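Local coordinates for DUF6836 domain-containing protein (Clostridium leptum, PDB 4PW1) that is of unknown function and folds into a nine-stranded antiparallel beta sheet surrounded by alpha-helices, at residues N220-A224 against V235-I241; A173-F177 against E243-F248. One frame throughout, in Å; residues are numbered along the deposited sequence.

In the fold
Contact 1 pairs the two strands of the hairpin 221-227/233-239 near one end of the nine-stranded antiparallel sheet, and contact 2 sets the start of helix 173-190 against the next strand, 244-251. Their centres lie about 9 Å apart, and along the chain 220-224/235-241 is nested inside the loop that 173-177/243-248 closes. The strands 233-239 and 244-251 are sheet neighbours: Ile237 O is 2.7 Å from Val246 N and Ile237 N 2.9 Å from Gly247 O, both probable hydrogen bonds. On the helix-covered face, Leu236 CB packs 3.4 Å from Phe245 CE1, which joins the hairpin to the aromatic cluster of contact 2.

Contact 1: residues N220-A224 against V235-I241; sequences NHIYA and VLIYSPI
Tyr238 and Ile222 exchange a pair of backbone hydrogen bonds, Ile222 N to Tyr238 O at 2.8 Å and Tyr238 N to Ile222 O at 2.7 Å, and Ala224 and Leu236 repeat the pattern two residues on. Between these two hydrogen-bonded pairs sits the non-hydrogen-bonded pair Tyr223-Ile237, whose side chains lie side by side and point the same way, Ile237 CG2 reaching Tyr223 CE1 at 4.0 Å. Val235 holds its CG1 anti to the backbone N (chi1 178°), which brings this methyl to 3.7 Å from Tyr223 CB. This is an antiparallel beta hairpin built from strands 221-227 and 233-239, inside the nine-stranded sheet. Tyr223, Val235 and Ile237 meet strand 24-28 on one face; on the other, Ile222 and Tyr238 lie under helix 122-141. The buried His221 ring turns an edge to the carbonyl of Tyr238, with CD2 3.5 Å from Tyr238 O, while its ND1 bonds to Asp219 O. Over one face of that ring, toward its rim, a water bridges the segments, donating to Asn220 O at 2.8 Å and accepting from buried Ser239 OG, itself bonded to Glu242 N. The looser, partly exposed side is Asn220, Pro240 and Ile241: Pro240 CD approaches Asn220 O at 3.4 Å, Asn220 ND2 stays 4.1 Å from Ile241 CG1, and the Asn220 amide is hydrogen-bonded through OD1 to Ala120 N and through ND2 to Glu117 OE2 and Arg118 O.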
ATOM      1  N   ASN B 220      -6.420  -7.331  -9.290  1.00 22.34           N
ATOM      2  CA  ASN B 220      -6.506  -7.950 -10.609  1.00 26.51           C
ATOM      3  C   ASN B 220      -5.479  -7.397 -11.624  1.00 24.15           C
ATOM      4  O   ASN B 220      -5.564  -7.696 -12.795  1.00 23.18           O
ATOM      5  CB  ASN B 220      -7.940  -7.857 -11.202  1.00 28.00           C
ATOM      6  CG  ASN B 220      -8.220  -8.945 -12.252  1.00 31.13           C
ATOM      7  OD1 ASN B 220      -7.863 -10.100 -12.060  1.00 28.24           O
ATOM      8  ND2 ASN B 220      -8.825  -8.569 -13.374  1.00 28.25           N
ATOM      9  N   HIS B 221      -4.484  -6.661 -11.140  1.00 23.11           N
ATOM     10  CA  HIS B 221      -3.391  -6.184 -11.963  1.00 23.35           C
ATOM     11  C   HIS B 221      -2.076  -6.625 -11.455  1.00 21.10           C
ATOM     12  O   HIS B 221      -1.922  -7.005 -10.279  1.00 22.26           O
ATOM     13  CB  HIS B 221      -3.428  -4.659 -12.016  1.00 22.41           C
ATOM     14  CG  HIS B 221      -4.618  -4.146 -12.720  1.00 24.62           C
ATOM     15  ND1 HIS B 221      -5.793  -3.852 -12.069  1.00 36.17           N
ATOM     16  CD2 HIS B 221      -4.855  -3.948 -14.034  1.00 31.60           C
ATOM     17  CE1 HIS B 221      -6.690  -3.461 -12.951  1.00 37.09           C
ATOM     18  NE2 HIS B 221      -6.145  -3.512 -14.149  1.00 30.19           N
ATOM     19  N   ILE B 222      -1.091  -6.591 -12.343  1.00 19.24           N
ATOM     20  CA  ILE B 222       0.298  -6.694 -11.929  1.00 18.21           C
ATOM     21  C   ILE B 222       0.899  -5.300 -11.885  1.00 18.59           C
ATOM     22  O   ILE B 222       0.794  -4.511 -12.869  1.00 18.38           O
ATOM     23  CB  ILE B 222       1.103  -7.599 -12.846  1.00 20.40           C
ATOM     24  CG1 ILE B 222       0.522  -9.006 -12.793  1.00 22.18           C
ATOM     25  CG2 ILE B 222       2.608  -7.609 -12.477  1.00 20.60           C
ATOM     26  CD1 ILE B 222       1.160  -9.956 -13.798  1.00 24.23           C
ATOM     27  N   TYR B 223       1.540  -4.999 -10.758  1.00 18.32           N
ATOM     28  CA  TYR B 223       2.279  -3.727 -10.581  1.00 18.35           C
ATOM     29  C   TYR B 223       3.753  -3.994 -10.831  1.00 17.54           C
ATOM     30  O   TYR B 223       4.403  -4.707 -10.086  1.00 16.71           O
ATOM     31  CB  TYR B 223       2.067  -3.165  -9.173  1.00 19.95           C
ATOM     32  CG  TYR B 223       0.728  -2.494  -8.957  1.00 22.30           C
ATOM     33  CD1 TYR B 223      -0.373  -2.820  -9.689  1.00 27.94           C
ATOM     34  CD2 TYR B 223       0.556  -1.568  -7.941  1.00 30.45           C
ATOM     35  CE1 TYR B 223      -1.600  -2.211  -9.476  1.00 32.45           C
ATOM     36  CE2 TYR B 223      -0.663  -0.963  -7.721  1.00 28.69           C
ATOM     37  CZ  TYR B 223      -1.725  -1.275  -8.519  1.00 26.76           C
ATOM     38  OH  TYR B 223      -2.929  -0.716  -8.280  1.00 25.59           O
ATOM     39  N   ALA B 224       4.264  -3.450 -11.923  1.00 17.31           N
ATOM     40  CA  ALA B 224       5.657  -3.596 -12.297  1.00 18.43           C
ATOM     41  C   ALA B 224       6.407  -2.405 -11.755  1.00 18.98           C
ATOM     42  O   ALA B 224       6.093  -1.266 -12.090  1.00 20.82           O
ATOM     43  CB  ALA B 224       5.769  -3.628 -13.798  1.00 18.85           C
ATOM     44  N   VAL B 235       5.653   2.838 -10.954  1.00 17.41           N
ATOM     45  CA  VAL B 235       4.909   1.620 -11.113  1.00 17.60           C
ATOM     46  C   VAL B 235       4.165   1.676 -12.418  1.00 19.17           C
ATOM     47  O   VAL B 235       3.540   2.684 -12.747  1.00 18.78           O
ATOM     48  CB  VAL B 235       3.903   1.443  -9.962  1.00 18.39           C
ATOM     49  CG1 VAL B 235       3.097   0.194 -10.169  1.00 21.06           C
ATOM     50  CG2 VAL B 235       4.616   1.406  -8.650  1.00 22.44           C
ATOM     51  N   LEU B 236       4.335   0.629 -13.216  1.00 20.46           N
ATOM     52  CA  LEU B 236       3.528   0.420 -14.402  1.00 18.56           C
ATOM     53  C   LEU B 236       2.444  -0.586 -14.053  1.00 18.53           C
ATOM     54  O   LEU B 236       2.735  -1.620 -13.509  1.00 21.73           O
ATOM     55  CB  LEU B 236       4.394  -0.101 -15.540  1.00 20.78           C
ATOM     56  CG  LEU B 236       5.382   0.908 -16.093  1.00 26.29           C
ATOM     57  CD1 LEU B 236       6.324   0.244 -17.095  1.00 27.60           C
ATOM     58  CD2 LEU B 236       4.627   2.041 -16.776  1.00 31.89           C
ATOM     59  N   ILE B 237       1.194  -0.264 -14.372  1.00 18.40           N
ATOM     60  CA  ILE B 237       0.050  -1.075 -14.012  1.00 18.30           C
ATOM     61  C   ILE B 237      -0.376  -1.913 -15.193  1.00 17.58           C
ATOM     62  O   ILE B 237      -0.881  -1.377 -16.202  1.00 17.59           O
ATOM     63  CB  ILE B 237      -1.147  -0.183 -13.588  1.00 17.78           C
ATOM     64  CG1 ILE B 237      -0.721   0.736 -12.450  1.00 18.24           C
ATOM     65  CG2 ILE B 237      -2.357  -1.024 -13.216  1.00 17.93           C
ATOM     66  CD1 ILE B 237      -1.759   1.787 -12.142  1.00 19.21           C
ATOM     67  N   TYR B 238      -0.122  -3.212 -15.086  1.00 16.05           N
ATOM     68  CA  TYR B 238      -0.357  -4.153 -16.171  1.00 18.30           C
ATOM     69  C   TYR B 238      -1.635  -4.936 -15.951  1.00 18.43           C
ATOM     70  O   TYR B 238      -1.838  -5.497 -14.861  1.00 19.70           O
ATOM     71  CB  TYR B 238       0.821  -5.099 -16.288  1.00 18.22           C
ATOM     72  CG  TYR B 238       0.789  -6.035 -17.478  1.00 20.52           C
ATOM     73  CD1 TYR B 238       1.150  -5.585 -18.754  1.00 22.06           C
ATOM     74  CD2 TYR B 238       0.486  -7.387 -17.327  1.00 21.20           C
ATOM     75  CE1 TYR B 238       1.187  -6.440 -19.827  1.00 22.25           C
ATOM     76  CE2 TYR B 238       0.518  -8.251 -18.414  1.00 24.21           C
ATOM     77  CZ  TYR B 238       0.862  -7.765 -19.661  1.00 24.25           C
ATOM     78  OH  TYR B 238       0.921  -8.605 -20.744  1.00 22.94           O
ATOM     79  N   SER B 239      -2.472  -4.975 -16.986  1.00 19.67           N
ATOM     80  CA  SER B 239      -3.637  -5.836 -17.012  1.00 19.63           C
ATOM     81  C   SER B 239      -3.297  -7.194 -17.672  1.00 22.98           C
ATOM     82  O   SER B 239      -2.927  -7.241 -18.854  1.00 20.84           O
ATOM     83  CB  SER B 239      -4.760  -5.194 -17.787  1.00 21.37           C
ATOM     84  OG  SER B 239      -5.734  -6.163 -18.080  1.00 21.36           O
ATOM     85  N   PRO B 240      -3.400  -8.298 -16.912  1.00 20.52           N
ATOM     86  CA  PRO B 240      -3.187  -9.616 -17.497  1.00 24.00           C
ATOM     87  C   PRO B 240      -4.324  -9.989 -18.465  1.00 23.87           C
ATOM     88  O   PRO B 240      -4.108 -10.743 -19.369  1.00 24.55           O
ATOM     89  CB  PRO B 240      -3.157 -10.556 -16.273  1.00 25.62           C
ATOM     90  CG  PRO B 240      -4.008  -9.850 -15.270  1.00 26.72           C
ATOM     91  CD  PRO B 240      -3.668  -8.391 -15.473  1.00 27.23           C
ATOM     92  N   ILE B 241      -5.505  -9.403 -18.317  1.00 22.18           N
ATOM     93  CA  ILE B 241      -6.589  -9.674 -19.239  1.00 22.57           C
ATOM     94  C   ILE B 241      -6.315  -8.979 -20.598  1.00 24.70           C
ATOM     95  O   ILE B 241      -6.375  -9.629 -21.646  1.00 24.85           O
ATOM     96  CB  ILE B 241      -7.924  -9.191 -18.659  1.00 22.99           C
ATOM     97  CG1 ILE B 241      -8.173  -9.823 -17.267  1.00 23.72           C
ATOM     98  CG2 ILE B 241      -9.047  -9.493 -19.622  1.00 25.06           C
ATOM     99  CD1 ILE B 241      -8.065 -11.333 -17.242  1.00 28.37           C
TER
HETATM  100  O   HOH W   1      -6.567  -6.805 -15.280  1.00 34.42           O

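Contact 2: residues A173-F177 against E243-F248; sequences AFYMF and ERFVGF
Phe245 drives its ring edge against the face of Phe174 in an edge-to-face pair, centroids 5.0 Å apart and planes at 65°, with Phe245 CZ 3.6 Å from Phe174 CE1. The same ring directs its edge to the face of Phe177 in an offset edge-to-face arrangement, planes at 70°, while Ala173 CB meets Phe245 CE2 at 3.7 Å. Phe177 has CG anti to its backbone N (chi1 177°), which extends the ring across to Phe248; there CD1 of Phe248 lies in the plane of the Phe177 ring, 3.6 Å from Phe177 CZ. The four phenylalanines form an aromatic cluster between helix 173-190 and strand 244-251. A G1 bulge, Glu243 and Arg244 opposite Ser239, leads into the strand, and a classic bulge, Val246 and Gly247 opposite Ile237, interrupts it. At the partly exposed side, the selenomethionine Met176 lays its CE 3.6 Å from Arg244 CB. A water spans the backbones, donating to Ala173 O at 2.8 Å and accepting from Phe245 N. Farther out, Leu132 of helix 122-141 packs on both Phe174 and Phe245, Tyr238 makes an edge-to-face pair with Phe245, and the Arg244 guanidinium reaches Glu242 in a salt bridge and Gly58 O in a hydrogen bond.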
ATOM      1  N   ALA B 173       4.576  -5.087 -24.425  1.00 25.90           N
ATOM      2  CA  ALA B 173       3.847  -4.134 -23.590  1.00 23.10           C
ATOM      3  C   ALA B 173       4.632  -2.818 -23.368  1.00 22.73           C
ATOM      4  O   ALA B 173       4.027  -1.721 -23.245  1.00 21.35           O
ATOM      5  CB  ALA B 173       3.486  -4.769 -22.243  1.00 26.30           C
ATOM      6  N   PHE B 174       5.960  -2.918 -23.302  1.00 21.24           N
ATOM      7  CA  PHE B 174       6.805  -1.759 -23.024  1.00 20.48           C
ATOM      8  C   PHE B 174       6.822  -0.881 -24.253  1.00 21.54           C
ATOM      9  O   PHE B 174       6.547   0.294 -24.138  1.00 20.49           O
ATOM     10  CB  PHE B 174       8.213  -2.166 -22.556  1.00 20.77           C
ATOM     11  CG  PHE B 174       8.214  -2.863 -21.232  1.00 22.51           C
ATOM     12  CD1 PHE B 174       8.193  -2.137 -20.061  1.00 20.81           C
ATOM     13  CD2 PHE B 174       8.153  -4.252 -21.157  1.00 23.37           C
ATOM     14  CE1 PHE B 174       8.161  -2.757 -18.838  1.00 22.99           C
ATOM     15  CE2 PHE B 174       8.102  -4.885 -19.925  1.00 25.31           C
ATOM     16  CZ  PHE B 174       8.096  -4.136 -18.751  1.00 23.65           C
ATOM     17  N   TYR B 175       7.073  -1.473 -25.426  1.00 23.18           N
ATOM     18  CA  TYR B 175       7.049  -0.709 -26.671  1.00 25.76           C
ATOM     19  C   TYR B 175       5.708  -0.006 -26.878  1.00 26.96           C
ATOM     20  O   TYR B 175       5.674   1.163 -27.281  1.00 23.12           O
ATOM     21  CB  TYR B 175       7.356  -1.585 -27.883  1.00 24.81           C
ATOM     22  CG  TYR B 175       8.742  -2.162 -27.962  1.00 27.02           C
ATOM     23  CD1 TYR B 175       9.832  -1.564 -27.302  1.00 29.80           C
ATOM     24  CD2 TYR B 175       8.997  -3.274 -28.760  1.00 28.61           C
ATOM     25  CE1 TYR B 175      11.117  -2.087 -27.422  1.00 32.05           C
ATOM     26  CE2 TYR B 175      10.278  -3.808 -28.892  1.00 33.70           C
ATOM     27  CZ  TYR B 175      11.344  -3.214 -28.226  1.00 34.47           C
ATOM     28  OH  TYR B 175      12.617  -3.755 -28.326  1.00 29.49           O
HETATM   29  N   MSE B 176       4.599  -0.704 -26.606  1.00 23.11           N
HETATM   30  CA  MSE B 176       3.286  -0.132 -26.858  1.00 22.46           C
HETATM   31  C   MSE B 176       3.036   1.029 -25.935  1.00 25.75           C
HETATM   32  O   MSE B 176       2.501   2.093 -26.352  1.00 23.86           O
HETATM   33  CB  MSE B 176       2.150  -1.123 -26.637  1.00 23.97           C
HETATM   34  CG  MSE B 176       2.182  -2.189 -27.719  1.00 36.52           C
HETATM   35 SE   MSE B 176       0.636  -3.416 -27.484  0.75 43.94          SE
HETATM   36  CE  MSE B 176       0.659  -4.072 -25.596  1.00 40.28           C
ATOM     37  N   PHE B 177       3.398   0.847 -24.671  1.00 22.75           N
ATOM     38  CA  PHE B 177       3.163   1.908 -23.691  1.00 23.92           C
ATOM     39  C   PHE B 177       4.041   3.134 -23.993  1.00 21.13           C
ATOM     40  O   PHE B 177       3.564   4.249 -23.996  1.00 21.39           O
ATOM     41  CB  PHE B 177       3.427   1.408 -22.288  1.00 24.96           C
ATOM     42  CG  PHE B 177       3.274   2.477 -21.235  1.00 28.16           C
ATOM     43  CD1 PHE B 177       2.023   2.963 -20.898  1.00 32.83           C
ATOM     44  CD2 PHE B 177       4.390   3.020 -20.632  1.00 33.14           C
ATOM     45  CE1 PHE B 177       1.892   3.970 -19.953  1.00 31.15           C
ATOM     46  CE2 PHE B 177       4.278   4.007 -19.681  1.00 34.71           C
ATOM     47  CZ  PHE B 177       3.018   4.475 -19.341  1.00 34.94           C
ATOM     48  N   GLU B 243      -3.441  -7.714 -21.538  1.00 22.48           N
ATOM     49  CA  GLU B 243      -2.037  -7.871 -21.913  1.00 23.99           C
ATOM     50  C   GLU B 243      -1.387  -6.538 -22.327  1.00 23.59           C
ATOM     51  O   GLU B 243      -0.665  -6.450 -23.312  1.00 23.89           O
ATOM     52  CB  GLU B 243      -1.892  -8.932 -22.993  1.00 28.30           C
ATOM     53  CG  GLU B 243      -2.410 -10.293 -22.521  1.00 34.56           C
ATOM     54  CD  GLU B 243      -1.871 -11.430 -23.375  1.00 42.63           C
ATOM     55  OE1 GLU B 243      -2.380 -11.615 -24.488  1.00 48.28           O
ATOM     56  OE2 GLU B 243      -0.892 -12.083 -22.956  1.00 54.56           O
ATOM     57  N   ARG B 244      -1.623  -5.512 -21.526  1.00 19.60           N
ATOM     58  CA  ARG B 244      -0.960  -4.253 -21.739  1.00 21.06           C
ATOM     59  C   ARG B 244      -0.958  -3.424 -20.472  1.00 17.98           C
ATOM     60  O   ARG B 244      -1.686  -3.725 -19.508  1.00 18.23           O
ATOM     61  CB  ARG B 244      -1.658  -3.475 -22.848  1.00 24.78           C
ATOM     62  CG  ARG B 244      -3.101  -3.164 -22.568  1.00 24.60           C
ATOM     63  CD  ARG B 244      -3.420  -1.831 -23.211  1.00 28.99           C
ATOM     64  NE  ARG B 244      -4.774  -1.435 -22.950  1.00 32.02           N
ATOM     65  CZ  ARG B 244      -5.231  -0.181 -23.015  1.00 38.99           C
ATOM     66  NH1 ARG B 244      -4.433   0.829 -23.361  1.00 38.82           N
ATOM     67  NH2 ARG B 244      -6.508   0.060 -22.710  1.00 36.35           N
ATOM     68  N   PHE B 245      -0.125  -2.398 -20.474  1.00 17.16           N
ATOM     69  CA  PHE B 245      -0.127  -1.423 -19.416  1.00 17.96           C
ATOM     70  C   PHE B 245      -1.340  -0.503 -19.505  1.00 20.37           C
ATOM     71  O   PHE B 245      -1.649   0.048 -20.566  1.00 19.28           O
ATOM     72  CB  PHE B 245       1.185  -0.659 -19.407  1.00 20.04           C
ATOM     73  CG  PHE B 245       2.369  -1.499 -19.017  1.00 20.57           C
ATOM     74  CD1 PHE B 245       2.437  -2.078 -17.751  1.00 19.11           C
ATOM     75  CD2 PHE B 245       3.434  -1.677 -19.882  1.00 20.73           C
ATOM     76  CE1 PHE B 245       3.545  -2.835 -17.389  1.00 19.83           C
ATOM     77  CE2 PHE B 245       4.523  -2.434 -19.531  1.00 22.12           C
ATOM     78  CZ  PHE B 245       4.589  -3.040 -18.286  1.00 18.36           C
ATOM     79  N   VAL B 246      -2.097  -0.409 -18.409  1.00 17.26           N
ATOM     80  CA  VAL B 246      -3.280   0.432 -18.382  1.00 15.69           C
ATOM     81  C   VAL B 246      -3.096   1.674 -17.524  1.00 15.47           C
ATOM     82  O   VAL B 246      -4.016   2.446 -17.339  1.00 17.44           O
ATOM     83  CB  VAL B 246      -4.539  -0.350 -17.957  1.00 15.97           C
ATOM     84  CG1 VAL B 246      -4.829  -1.448 -18.970  1.00 18.62           C
ATOM     85  CG2 VAL B 246      -4.354  -0.937 -16.569  1.00 15.56           C
ATOM     86  N   GLY B 247      -1.908   1.860 -16.994  1.00 17.69           N
ATOM     87  CA  GLY B 247      -1.608   3.015 -16.181  1.00 18.56           C
ATOM     88  C   GLY B 247      -0.202   3.056 -15.669  1.00 16.30           C
ATOM     89  O   GLY B 247       0.573   2.124 -15.879  1.00 19.57           O
ATOM     90  N   PHE B 248       0.126   4.142 -14.977  1.00 15.64           N
ATOM     91  CA  PHE B 248       1.383   4.302 -14.333  1.00 16.05           C
ATOM     92  C   PHE B 248       1.314   5.335 -13.231  1.00 15.50           C
ATOM     93  O   PHE B 248       0.395   6.128 -13.173  1.00 15.36           O
ATOM     94  CB  PHE B 248       2.499   4.724 -15.313  1.00 17.70           C
ATOM     95  CG  PHE B 248       2.419   6.171 -15.727  1.00 20.50           C
ATOM     96  CD1 PHE B 248       1.583   6.567 -16.753  1.00 18.87           C
ATOM     97  CD2 PHE B 248       3.183   7.145 -15.086  1.00 22.04           C
ATOM     98  CE1 PHE B 248       1.498   7.911 -17.122  1.00 20.27           C
ATOM     99  CE2 PHE B 248       3.082   8.492 -15.440  1.00 19.45           C
ATOM    100  CZ  PHE B 248       2.227   8.868 -16.465  1.00 19.69           C
TER
HETATM  101  O   HOH W   2       1.291  -1.796 -22.829  1.00 17.85           O